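Local atomic coordinates of GH26C (Muricauda sp. MAR_2010_75, PDB entry 6Q78), a protein that probably hydrolyses internal beta-1,4-mannosidic linkages in mannans, as a family 26 glycoside hydrolase built on a TIM-barrel domain. Residues Asp292-Asp297 with Glu325-Ile330; Ser279-Arg284 with Lys318-Leu323; Arg312-Leu317 with Asn363-Gly368; Ile220-Phe225 with Asn263-Ala268. One frame throughout, in Å; residues are numbered along the deposited sequence.

How the interactions relate
Interactions 1 and 4 lie in the parallel barrel sheet, their centres about 13 Å apart: 263-268 and 292-297 are neighbours, and Asp292 N and Ile293 N probably hydrogen-bond Phe267 O (2.8 and 3.0 Å). Interactions 1, 2 and 3 share helix 306-327; Tyr281 OH of interaction 2 lies 2.7 Å from Gly295 O of interaction 1, while Ser321 OG of interaction 2 lies 2.9 Å from Lys366 N of interaction 3. Interactions 3 and 4 are farthest apart, centres about 22 Å. Arg223 of interaction 4 forms a salt bridge to Asp297 of 292-297; its side chain lies about 5 Å from a bound Tris, probably from the crystallisation liquor, that may mark a pocket.

Interaction 1: Asp292-Asp297 with Glu325-Ile330; sequences DIMGMD and EERVKI
Ile293 and Ile330 sit side by side in the tight part of this contact, where two strands begin to pair. Ile330 N gives a nearly straight bond (172°) to Asp292 O at 3.1 Å. Ile330 O then receives Met294 N at 2.8 Å through a more bent bond (143°). The same oxygen is approached by Ile293 CA at 3.2 Å. On the face carrying both isoleucines, Ile293 CG1 packs 3.8 Å from Ile330 CB. This is the parallel pairing that closes a beta-alpha-beta unit of the TIM barrel: strand 293-298, helix 306-327, strand 330-336. The helix ends in a Schellman motif, with Val328 at positive phi, before the chain turns into the second strand. Against this buried pairing stands the side toward Arg327, which is partly exposed and touches Met294 through CD alone. Met294 reaches out extended, SD 3.9 Å from Lys329 CG and CE 3.7 Å from Arg327 CD; Arg327 carries its guanidinium on to Asp288. Lys329 turns at chi2 (-53°), placing CD 3.8 Å from Asp292 O; farther out NZ hydrogen-bonds Val291 O and Asp288 O. A water joins Lys329 NZ, 2.8 Å away, to Asp292 OD1, an oxygen that also receives Val58 N.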
# COMPACT_ATOMS: atom_id res chain seq x y z
N ASP A 292 -11.63 -0.60 3.38
CA ASP A 292 -11.20 -0.87 4.77
C ASP A 292 -10.16 0.13 5.26
O ASP A 292 -10.16 0.51 6.44
CB ASP A 292 -10.55 -2.24 4.85
CG ASP A 292 -11.55 -3.39 4.66
OD1 ASP A 292 -12.56 -3.44 5.44
OD2 ASP A 292 -11.32 -4.23 3.75
N ILE A 293 -9.23 0.50 4.37
CA ILE A 293 -8.11 1.38 4.70
C ILE A 293 -8.24 2.64 3.85
O ILE A 293 -8.33 2.55 2.62
CB ILE A 293 -6.76 0.69 4.49
CG1 ILE A 293 -6.60 -0.41 5.56
CG2 ILE A 293 -5.62 1.75 4.54
CD1 ILE A 293 -5.85 -1.66 5.13
N MET A 294 -8.27 3.78 4.50
CA MET A 294 -8.26 5.08 3.83
C MET A 294 -6.82 5.55 3.83
O MET A 294 -6.24 5.85 4.89
CB MET A 294 -9.13 6.09 4.59
CG MET A 294 -10.59 5.87 4.33
SD MET A 294 -11.59 6.93 5.37
CE MET A 294 -13.03 7.06 4.29
N GLY A 295 -6.22 5.60 2.64
CA GLY A 295 -4.84 5.99 2.50
C GLY A 295 -4.66 7.24 1.64
O GLY A 295 -5.60 7.82 1.10
N MET A 296 -3.40 7.66 1.57
CA MET A 296 -2.96 8.63 0.58
C MET A 296 -1.47 8.40 0.36
O MET A 296 -0.77 7.90 1.25
CB MET A 296 -3.19 10.09 1.00
CG MET A 296 -2.31 10.46 2.20
SD MET A 296 -2.47 12.21 2.64
CE MET A 296 -1.91 13.02 1.10
N ASP A 297 -1.01 8.74 -0.84
CA ASP A 297 0.41 8.77 -1.16
C ASP A 297 0.89 10.22 -1.14
O ASP A 297 0.19 11.14 -1.59
CB ASP A 297 0.68 8.16 -2.53
CG ASP A 297 0.32 6.68 -2.58
OD1 ASP A 297 0.02 6.14 -1.51
OD2 ASP A 297 0.40 6.08 -3.66
N GLU A 325 -11.43 7.87 11.55
CA GLU A 325 -12.06 7.82 12.87
C GLU A 325 -13.58 7.84 12.74
O GLU A 325 -14.28 7.05 13.38
CB GLU A 325 -11.57 8.99 13.71
CG GLU A 325 -10.15 8.83 14.23
CD GLU A 325 -9.89 9.65 15.47
OE1 GLU A 325 -10.37 9.27 16.56
OE2 GLU A 325 -9.22 10.69 15.35
N GLU A 326 -14.11 8.69 11.88
CA GLU A 326 -15.57 8.81 11.77
C GLU A 326 -16.21 7.56 11.17
O GLU A 326 -17.31 7.16 11.60
CB GLU A 326 -15.91 10.05 10.95
CG GLU A 326 -15.75 11.33 11.76
CD GLU A 326 -15.88 12.57 10.93
OE1 GLU A 326 -15.53 13.66 11.43
OE2 GLU A 326 -16.31 12.43 9.76
N ARG A 327 -15.54 6.91 10.21
CA ARG A 327 -16.12 5.81 9.44
C ARG A 327 -15.63 4.45 9.90
O ARG A 327 -15.98 3.43 9.29
CB ARG A 327 -15.89 6.02 7.95
CG ARG A 327 -16.71 7.22 7.42
CD ARG A 327 -16.04 7.88 6.26
NE ARG A 327 -16.80 9.07 5.84
CZ ARG A 327 -17.58 9.12 4.77
NH1 ARG A 327 -17.73 8.04 4.00
NH2 ARG A 327 -18.22 10.25 4.46
N VAL A 328 -14.88 4.40 11.00
CA VAL A 328 -14.31 3.16 11.53
C VAL A 328 -13.47 2.44 10.47
O VAL A 328 -13.68 1.26 10.19
CB VAL A 328 -15.37 2.24 12.18
CG1 VAL A 328 -14.71 1.23 13.07
CG2 VAL A 328 -16.38 3.08 12.97
N LYS A 329 -12.54 3.18 9.87
CA LYS A 329 -11.56 2.67 8.92
C LYS A 329 -10.17 2.78 9.55
O LYS A 329 -10.00 3.36 10.62
CB LYS A 329 -11.57 3.48 7.61
CG LYS A 329 -12.95 3.58 6.92
CD LYS A 329 -13.53 2.21 6.71
CE LYS A 329 -14.83 2.29 5.90
NZ LYS A 329 -15.51 0.97 5.89
N ILE A 330 -9.18 2.22 8.85
CA ILE A 330 -7.78 2.40 9.23
C ILE A 330 -7.19 3.45 8.30
O ILE A 330 -7.29 3.32 7.06
CB ILE A 330 -7.02 1.07 9.04
CG1 ILE A 330 -7.57 0.02 10.02
CG2 ILE A 330 -5.51 1.25 9.28
CD1 ILE A 330 -7.39 -1.40 9.44
O HOH W 1 -14.34 -1.59 6.32

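Interaction 2: Ser279-Arg284 with Lys318-Leu323; sequences SEYLAR and KIVSDL
Tyr281 carries the contact by laying its ring against Val320 and Leu323 of the long helix 306-327, both on one side of the ring plane and touching it at CE1 and CD2, atoms on opposite sides of the ring. Val320 CG2 approaches obliquely at 3.6 Å from Tyr281 CE1, the two side chains crossing at about a right angle. Leu323 CD1, also oblique, lies 3.5 Å from Tyr281 CD2, and here the side chains slide past each other in opposite directions. Phe275, from outside the two segments, stacks edge-to-face with the same ring. Purely aliphatic contacts extend the patch: Leu282 and Leu323 meet tip to tip, with Leu282 CG 4.0 Å from Leu323 CD1, and Ile319 CG2 stands 4.3 Å from Tyr281 CB. Met294 of the strand 293-298 touches Tyr281, Val320 and Leu323, so the patch continues onto the sheet. One polar link runs beside the apolar core: Tyr281 OH hydrogen-bonds Gly295 O, which fixes the far end of the ring on the same strand. The arrangement belongs to the outer layer of a TIM barrel: a short helix, the one helix between strands 265-269 and 293-298, packs against the full-length helix that follows the second of them.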
# COMPACT_ATOMS: atom_id res chain seq x y z
N SER A 279 -14.26 16.76 1.30
CA SER A 279 -15.03 16.59 0.08
C SER A 279 -14.14 16.21 -1.10
O SER A 279 -14.53 15.37 -1.92
CB SER A 279 -15.82 17.86 -0.24
OG SER A 279 -16.81 18.02 0.76
N GLU A 280 -12.95 16.80 -1.20
CA GLU A 280 -12.10 16.46 -2.33
C GLU A 280 -11.49 15.08 -2.17
O GLU A 280 -11.42 14.32 -3.14
CB GLU A 280 -11.04 17.52 -2.61
CG GLU A 280 -10.33 17.34 -3.98
CD GLU A 280 -11.27 17.31 -5.24
OE1 GLU A 280 -12.43 17.81 -5.23
OE2 GLU A 280 -10.80 16.78 -6.27
N TYR A 281 -11.11 14.70 -0.94
CA TYR A 281 -10.64 13.34 -0.71
C TYR A 281 -11.68 12.32 -1.11
O TYR A 281 -11.36 11.25 -1.63
CB TYR A 281 -10.27 13.15 0.76
CG TYR A 281 -9.71 11.79 1.03
CD1 TYR A 281 -8.38 11.51 0.74
CD2 TYR A 281 -10.50 10.78 1.56
CE1 TYR A 281 -7.86 10.22 0.99
CE2 TYR A 281 -10.00 9.51 1.81
CZ TYR A 281 -8.69 9.24 1.52
OH TYR A 281 -8.23 7.95 1.78
N LEU A 282 -12.96 12.62 -0.83
CA LEU A 282 -14.06 11.68 -1.05
C LEU A 282 -14.66 11.74 -2.46
O LEU A 282 -15.61 10.99 -2.75
CB LEU A 282 -15.18 11.92 0.00
CG LEU A 282 -14.82 11.59 1.46
CD1 LEU A 282 -15.85 12.17 2.42
CD2 LEU A 282 -14.75 10.09 1.66
N ALA A 283 -14.13 12.61 -3.33
CA ALA A 283 -14.71 12.80 -4.66
C ALA A 283 -14.95 11.48 -5.40
O ALA A 283 -16.04 11.27 -5.97
CB ALA A 283 -13.87 13.77 -5.48
N ARG A 284 -13.95 10.60 -5.45
CA ARG A 284 -14.07 9.32 -6.15
C ARG A 284 -14.10 8.13 -5.19
O ARG A 284 -13.80 7.01 -5.60
CB ARG A 284 -12.96 9.16 -7.19
CG ARG A 284 -13.09 10.20 -8.29
CD ARG A 284 -11.99 10.16 -9.39
NE ARG A 284 -12.35 11.18 -10.36
CZ ARG A 284 -12.46 11.02 -11.67
NH1 ARG A 284 -12.15 9.86 -12.23
NH2 ARG A 284 -12.89 12.04 -12.42
N LYS A 318 -4.32 14.54 8.25
CA LYS A 318 -5.32 14.70 9.30
C LYS A 318 -6.72 14.53 8.74
O LYS A 318 -7.62 14.00 9.43
CB LYS A 318 -5.16 16.07 9.98
CG LYS A 318 -6.17 16.31 11.12
CD LYS A 318 -5.92 15.36 12.29
CE LYS A 318 -6.80 15.76 13.50
NZ LYS A 318 -6.77 14.73 14.58
N ILE A 319 -6.94 14.99 7.50
CA ILE A 319 -8.22 14.74 6.85
C ILE A 319 -8.48 13.25 6.75
O ILE A 319 -9.59 12.77 7.04
CB ILE A 319 -8.22 15.37 5.44
CG1 ILE A 319 -8.31 16.91 5.53
CG2 ILE A 319 -9.34 14.81 4.62
CD1 ILE A 319 -8.03 17.56 4.16
N VAL A 320 -7.51 12.50 6.22
CA VAL A 320 -7.65 11.05 6.13
C VAL A 320 -7.90 10.46 7.51
O VAL A 320 -8.78 9.60 7.70
CB VAL A 320 -6.41 10.42 5.47
CG1 VAL A 320 -6.52 8.87 5.34
CG2 VAL A 320 -6.17 11.08 4.08
N SER A 321 -7.09 10.87 8.49
CA SER A 321 -7.21 10.32 9.84
C SER A 321 -8.58 10.64 10.45
O SER A 321 -9.20 9.78 11.10
CB SER A 321 -6.07 10.86 10.70
OG SER A 321 -6.21 10.53 12.07
N ASP A 322 -9.08 11.86 10.24
CA ASP A 322 -10.40 12.21 10.76
C ASP A 322 -11.50 11.36 10.12
O ASP A 322 -12.43 10.92 10.81
CB ASP A 322 -10.73 13.69 10.51
CG ASP A 322 -10.02 14.64 11.45
OD1 ASP A 322 -9.51 14.18 12.51
OD2 ASP A 322 -10.02 15.87 11.15
N LEU A 323 -11.42 11.16 8.80
CA LEU A 323 -12.45 10.35 8.15
C LEU A 323 -12.38 8.90 8.60
O LEU A 323 -13.42 8.25 8.78
CB LEU A 323 -12.27 10.42 6.64
CG LEU A 323 -12.72 11.71 5.99
CD1 LEU A 323 -12.25 11.65 4.52
CD2 LEU A 323 -14.24 11.86 6.08

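Interaction 3: Arg312-Leu317 with Asn363-Gly368; sequences RANQKL and NDVKIG
Asn314 ND2, packed 3.6 Å from Val365 CG2, donates to two carbonyl oxygens, those of Ala359 and His362, at the end of the neighbouring helix 351-361. The other branch of the same amide is used as well: a water donates to Asn314 OD1 at 2.8 Å and accepts from Asn363 ND2 at 2.9 Å. The two asparagine side chains cross at about a right angle, their amide planes 53° apart, so the water joins groups that are not coplanar. With both its oxygen and its nitrogen engaged, the Asn314 amide is fixed in rotation.

One turn further along the helix, Leu317 supplies the apolar half of the contact. Its CG, anti to the backbone N (chi1 -162°), lies 3.9 Å from Val365 CG1. Beyond it, Leu317 CD2 lies 3.8 Å from Val365 CG1, while Leu317 CD1 lies 4.0 Å from Ile367 CG2. Leu360 of helix 351-361 touches both Leu317 and Ile367. Backbone atoms of the 363-368 loop are held by the next turns of helix 306-327, Asn363 O by Lys318 NZ and Lys366 N by Ser321 OG.

The loop leads from helix 351-361 into strand 369-372 of the TIM barrel, so it is secured to helix 306-327 just before its chain enters the sheet. The chemistry implies a division of labour: direct amide bonds tie helix 306-327 to the end of helix 351-361, a water alone joins the amides of Asn314 and Asn363, and Leu317, Val365 and Ile367 make the apolar part, with Leu317 and Ile367 buried.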
# COMPACT_ATOMS: atom_id res chain seq x y z
N ARG A 312 1.42 21.13 4.92
CA ARG A 312 0.47 20.56 3.97
C ARG A 312 0.32 19.05 4.17
O ARG A 312 -0.79 18.53 4.19
CB ARG A 312 0.90 20.85 2.52
CG ARG A 312 0.89 22.32 2.19
CD ARG A 312 0.99 22.57 0.68
NE ARG A 312 2.14 21.92 0.04
CZ ARG A 312 3.33 22.50 -0.18
NH1 ARG A 312 3.58 23.72 0.24
NH2 ARG A 312 4.28 21.81 -0.81
N ALA A 313 1.45 18.34 4.30
CA ALA A 313 1.37 16.89 4.46
C ALA A 313 0.60 16.51 5.72
O ALA A 313 -0.22 15.58 5.70
CB ALA A 313 2.77 16.28 4.49
N ASN A 314 0.84 17.22 6.82
CA ASN A 314 0.11 16.92 8.04
C ASN A 314 -1.38 17.23 7.91
O ASN A 314 -2.23 16.46 8.39
CB ASN A 314 0.72 17.72 9.19
CG ASN A 314 0.02 17.48 10.51
OD1 ASN A 314 -0.62 18.39 11.05
ND2 ASN A 314 0.14 16.26 11.05
N GLN A 315 -1.72 18.36 7.29
CA GLN A 315 -3.12 18.73 7.12
C GLN A 315 -3.86 17.70 6.27
O GLN A 315 -5.02 17.36 6.55
CB GLN A 315 -3.23 20.12 6.48
CG GLN A 315 -2.82 21.22 7.46
CD GLN A 315 -2.61 22.56 6.81
OE1 GLN A 315 -2.64 22.68 5.59
NE2 GLN A 315 -2.37 23.58 7.63
N LYS A 316 -3.22 17.22 5.19
CA LYS A 316 -3.90 16.25 4.36
C LYS A 316 -4.04 14.92 5.09
O LYS A 316 -5.11 14.29 5.05
CB LYS A 316 -3.15 16.12 3.04
CG LYS A 316 -3.19 17.40 2.18
CD LYS A 316 -2.16 17.28 1.06
CE LYS A 316 -2.03 18.60 0.28
NZ LYS A 316 -1.00 18.37 -0.81
N LEU A 317 -2.99 14.49 5.81
CA LEU A 317 -3.10 13.23 6.55
C LEU A 317 -4.14 13.33 7.66
O LEU A 317 -4.77 12.31 8.00
CB LEU A 317 -1.73 12.79 7.07
CG LEU A 317 -1.59 11.30 7.48
CD1 LEU A 317 -2.00 10.38 6.34
CD2 LEU A 317 -0.16 11.01 7.92
N ASN A 363 -0.89 17.08 15.76
CA ASN A 363 -2.33 17.29 15.74
C ASN A 363 -3.09 15.97 15.83
O ASN A 363 -4.16 15.81 15.23
CB ASN A 363 -2.78 18.12 14.53
CG ASN A 363 -4.14 18.78 14.74
OD1 ASN A 363 -4.56 19.05 15.87
ND2 ASN A 363 -4.83 19.06 13.63
N ASP A 364 -2.54 15.00 16.56
CA ASP A 364 -3.26 13.76 16.87
C ASP A 364 -3.68 12.96 15.62
O ASP A 364 -4.75 12.35 15.60
CB ASP A 364 -4.45 14.04 17.78
CG ASP A 364 -4.01 14.64 19.10
OD1 ASP A 364 -3.32 13.92 19.86
OD2 ASP A 364 -4.33 15.82 19.38
N VAL A 365 -2.85 12.97 14.58
CA VAL A 365 -3.03 12.04 13.46
C VAL A 365 -2.96 10.60 13.99
O VAL A 365 -2.12 10.27 14.84
CB VAL A 365 -1.97 12.31 12.38
CG1 VAL A 365 -1.89 11.18 11.33
CG2 VAL A 365 -2.22 13.66 11.67
N LYS A 366 -3.86 9.74 13.50
CA LYS A 366 -3.89 8.32 13.84
C LYS A 366 -3.81 7.51 12.55
O LYS A 366 -4.76 7.50 11.75
CB LYS A 366 -5.16 7.97 14.61
CG LYS A 366 -5.26 8.62 15.97
CD LYS A 366 -6.58 8.25 16.65
CE LYS A 366 -6.72 8.99 17.95
NZ LYS A 366 -8.09 8.79 18.51
N ILE A 367 -2.69 6.80 12.34
CA ILE A 367 -2.52 5.97 11.14
C ILE A 367 -2.02 4.60 11.57
O ILE A 367 -1.27 4.49 12.54
CB ILE A 367 -1.53 6.59 10.13
CG1 ILE A 367 -0.22 6.97 10.82
CG2 ILE A 367 -2.15 7.79 9.37
CD1 ILE A 367 0.97 7.05 9.84
N GLY A 368 -2.41 3.57 10.82
CA GLY A 368 -1.96 2.23 11.16
C GLY A 368 -0.57 1.95 10.64
O GLY A 368 0.18 1.19 11.25
O HOH W 2 -3.25 19.34 11.19

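Interaction 4: Ile220-Phe225 with Asn263-Ala268; sequences IIFRPF and NNMLFA
Ile220 to Arg223 run parallel to Met265 to Ala268 as adjacent strands of the TIM barrel, their short axes 4.6 Å apart at closest approach and turned by 32°. Four backbone hydrogen bonds alternate across the seam: Ile220 N to Asn264 O, Leu266 N to Ile220 O, Phe222 N to Leu266 O, and Ala268 N to Phe222 O.

Side chains then divide between two faces. Ile221 and Leu266 share one, where Ile221 CG2 also meets Ala268 CB at 3.7 Å. Ile220, Phe222, Met265 and Phe267 share the outer one. There the Met265 sulfur makes an oblique Met-aromatic contact, SD 4.7 Å from the Phe222 ring centroid, while Met265 CG packs 3.6 Å from Phe222 CB. Met265 is bent at chi3 (-104°), which puts CE 3.9 Å from Ile220 CD1. Phe267 CE1 comes to the edge of the Phe222 ring, and Pro224 CD sits 4.0 Å above that ring, over its centre.

Further out, helices 193-208 and 242-259 cover the outer face: Ile203 and Leu256 touch Phe222, and Val253 touches Phe267. Helix 64-76 meets the opposite face through Leu73 on Ile221 and Leu69 on Leu266. At the C-terminal end of the strand Arg223, held by salt bridges to Glu335 and Asp297, approaches a bound Tris, probably from the crystallisation liquor but consistent with a pocket at the barrel end where TIM-barrel active sites lie. Beyond the last backbone bond a single water donates to both Pro224 O, at 2.7 Å, and Ala268 O, at 3.0 Å.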
# COMPACT_ATOMS: atom_id res chain seq x y z
N ILE A 220 -3.77 -10.11 3.04
CA ILE A 220 -3.09 -9.04 2.34
C ILE A 220 -3.99 -7.82 2.24
O ILE A 220 -5.22 -7.93 2.13
CB ILE A 220 -2.57 -9.46 0.96
CG1 ILE A 220 -3.70 -9.78 0.01
CG2 ILE A 220 -1.52 -10.62 1.05
CD1 ILE A 220 -3.25 -9.79 -1.44
N ILE A 221 -3.36 -6.65 2.24
CA ILE A 221 -4.05 -5.40 1.94
C ILE A 221 -3.88 -5.13 0.46
O ILE A 221 -2.75 -5.06 -0.03
CB ILE A 221 -3.47 -4.26 2.78
CG1 ILE A 221 -3.64 -4.55 4.29
CG2 ILE A 221 -4.09 -2.92 2.34
CD1 ILE A 221 -2.87 -3.63 5.16
N PHE A 222 -4.98 -5.03 -0.26
CA PHE A 222 -4.97 -4.81 -1.70
C PHE A 222 -5.35 -3.35 -1.96
O PHE A 222 -6.42 -2.87 -1.51
CB PHE A 222 -5.97 -5.78 -2.35
CG PHE A 222 -6.10 -5.65 -3.86
CD1 PHE A 222 -7.36 -5.68 -4.45
CD2 PHE A 222 -4.99 -5.61 -4.67
CE1 PHE A 222 -7.50 -5.65 -5.84
CE2 PHE A 222 -5.13 -5.53 -6.08
CZ PHE A 222 -6.39 -5.59 -6.62
N ARG A 223 -4.45 -2.62 -2.64
CA ARG A 223 -4.55 -1.17 -2.87
C ARG A 223 -4.54 -0.88 -4.36
O ARG A 223 -3.51 -0.46 -4.89
CB ARG A 223 -3.38 -0.46 -2.17
CG ARG A 223 -3.46 1.06 -2.17
CD ARG A 223 -2.36 1.64 -1.28
NE ARG A 223 -1.02 1.42 -1.83
CZ ARG A 223 -0.36 2.30 -2.58
NH1 ARG A 223 -0.88 3.47 -2.92
NH2 ARG A 223 0.87 2.01 -2.99
N PRO A 224 -5.65 -1.11 -5.07
CA PRO A 224 -5.65 -0.99 -6.54
C PRO A 224 -5.97 0.42 -7.00
O PRO A 224 -6.57 1.23 -6.26
CB PRO A 224 -6.81 -1.91 -6.95
CG PRO A 224 -7.79 -1.74 -5.78
CD PRO A 224 -6.91 -1.67 -4.53
N PHE A 225 -5.57 0.71 -8.25
CA PHE A 225 -5.99 1.96 -8.93
C PHE A 225 -5.64 3.18 -8.08
O PHE A 225 -6.42 4.12 -7.91
CB PHE A 225 -7.47 1.90 -9.36
CG PHE A 225 -7.78 0.65 -10.16
CD1 PHE A 225 -7.18 0.49 -11.40
CD2 PHE A 225 -8.61 -0.35 -9.66
CE1 PHE A 225 -7.40 -0.67 -12.14
CE2 PHE A 225 -8.85 -1.50 -10.39
CZ PHE A 225 -8.24 -1.65 -11.64
N ASN A 263 -11.19 -14.42 0.77
CA ASN A 263 -11.50 -14.07 2.15
C ASN A 263 -10.30 -13.58 2.93
O ASN A 263 -10.44 -13.32 4.14
CB ASN A 263 -12.13 -15.29 2.84
CG ASN A 263 -13.53 -15.54 2.36
OD1 ASN A 263 -14.24 -14.59 2.05
ND2 ASN A 263 -13.94 -16.81 2.30
N ASN A 264 -9.13 -13.45 2.31
CA ASN A 264 -7.94 -13.00 3.02
C ASN A 264 -7.43 -11.66 2.47
O ASN A 264 -6.24 -11.45 2.26
CB ASN A 264 -6.84 -14.08 3.02
CG ASN A 264 -6.42 -14.57 1.63
OD1 ASN A 264 -7.24 -14.83 0.75
ND2 ASN A 264 -5.12 -14.76 1.45
N MET A 265 -8.35 -10.72 2.24
CA MET A 265 -8.04 -9.42 1.65
C MET A 265 -8.75 -8.31 2.42
O MET A 265 -9.95 -8.39 2.69
CB MET A 265 -8.52 -9.39 0.19
CG MET A 265 -7.88 -8.36 -0.69
SD MET A 265 -8.32 -8.76 -2.42
CE MET A 265 -6.82 -9.48 -3.06
N LEU A 266 -8.00 -7.26 2.74
CA LEU A 266 -8.54 -5.95 3.12
C LEU A 266 -8.31 -5.03 1.92
O LEU A 266 -7.41 -5.27 1.10
CB LEU A 266 -7.75 -5.39 4.30
CG LEU A 266 -7.77 -6.19 5.62
CD1 LEU A 266 -7.01 -5.42 6.71
CD2 LEU A 266 -9.22 -6.40 6.09
N PHE A 267 -9.15 -4.01 1.78
CA PHE A 267 -9.14 -3.13 0.61
C PHE A 267 -8.75 -1.71 1.00
O PHE A 267 -9.36 -1.12 1.91
CB PHE A 267 -10.52 -3.13 -0.06
CG PHE A 267 -10.92 -4.47 -0.57
CD1 PHE A 267 -10.54 -4.88 -1.85
CD2 PHE A 267 -11.63 -5.35 0.23
CE1 PHE A 267 -10.87 -6.17 -2.32
CE2 PHE A 267 -11.97 -6.61 -0.24
CZ PHE A 267 -11.59 -7.00 -1.52
N ALA A 268 -7.76 -1.16 0.29
CA ALA A 268 -7.20 0.16 0.59
C ALA A 268 -7.40 1.11 -0.59
O ALA A 268 -7.04 0.79 -1.72
CB ALA A 268 -5.69 0.02 0.87
O HOH W 3 -6.10 2.54 -3.95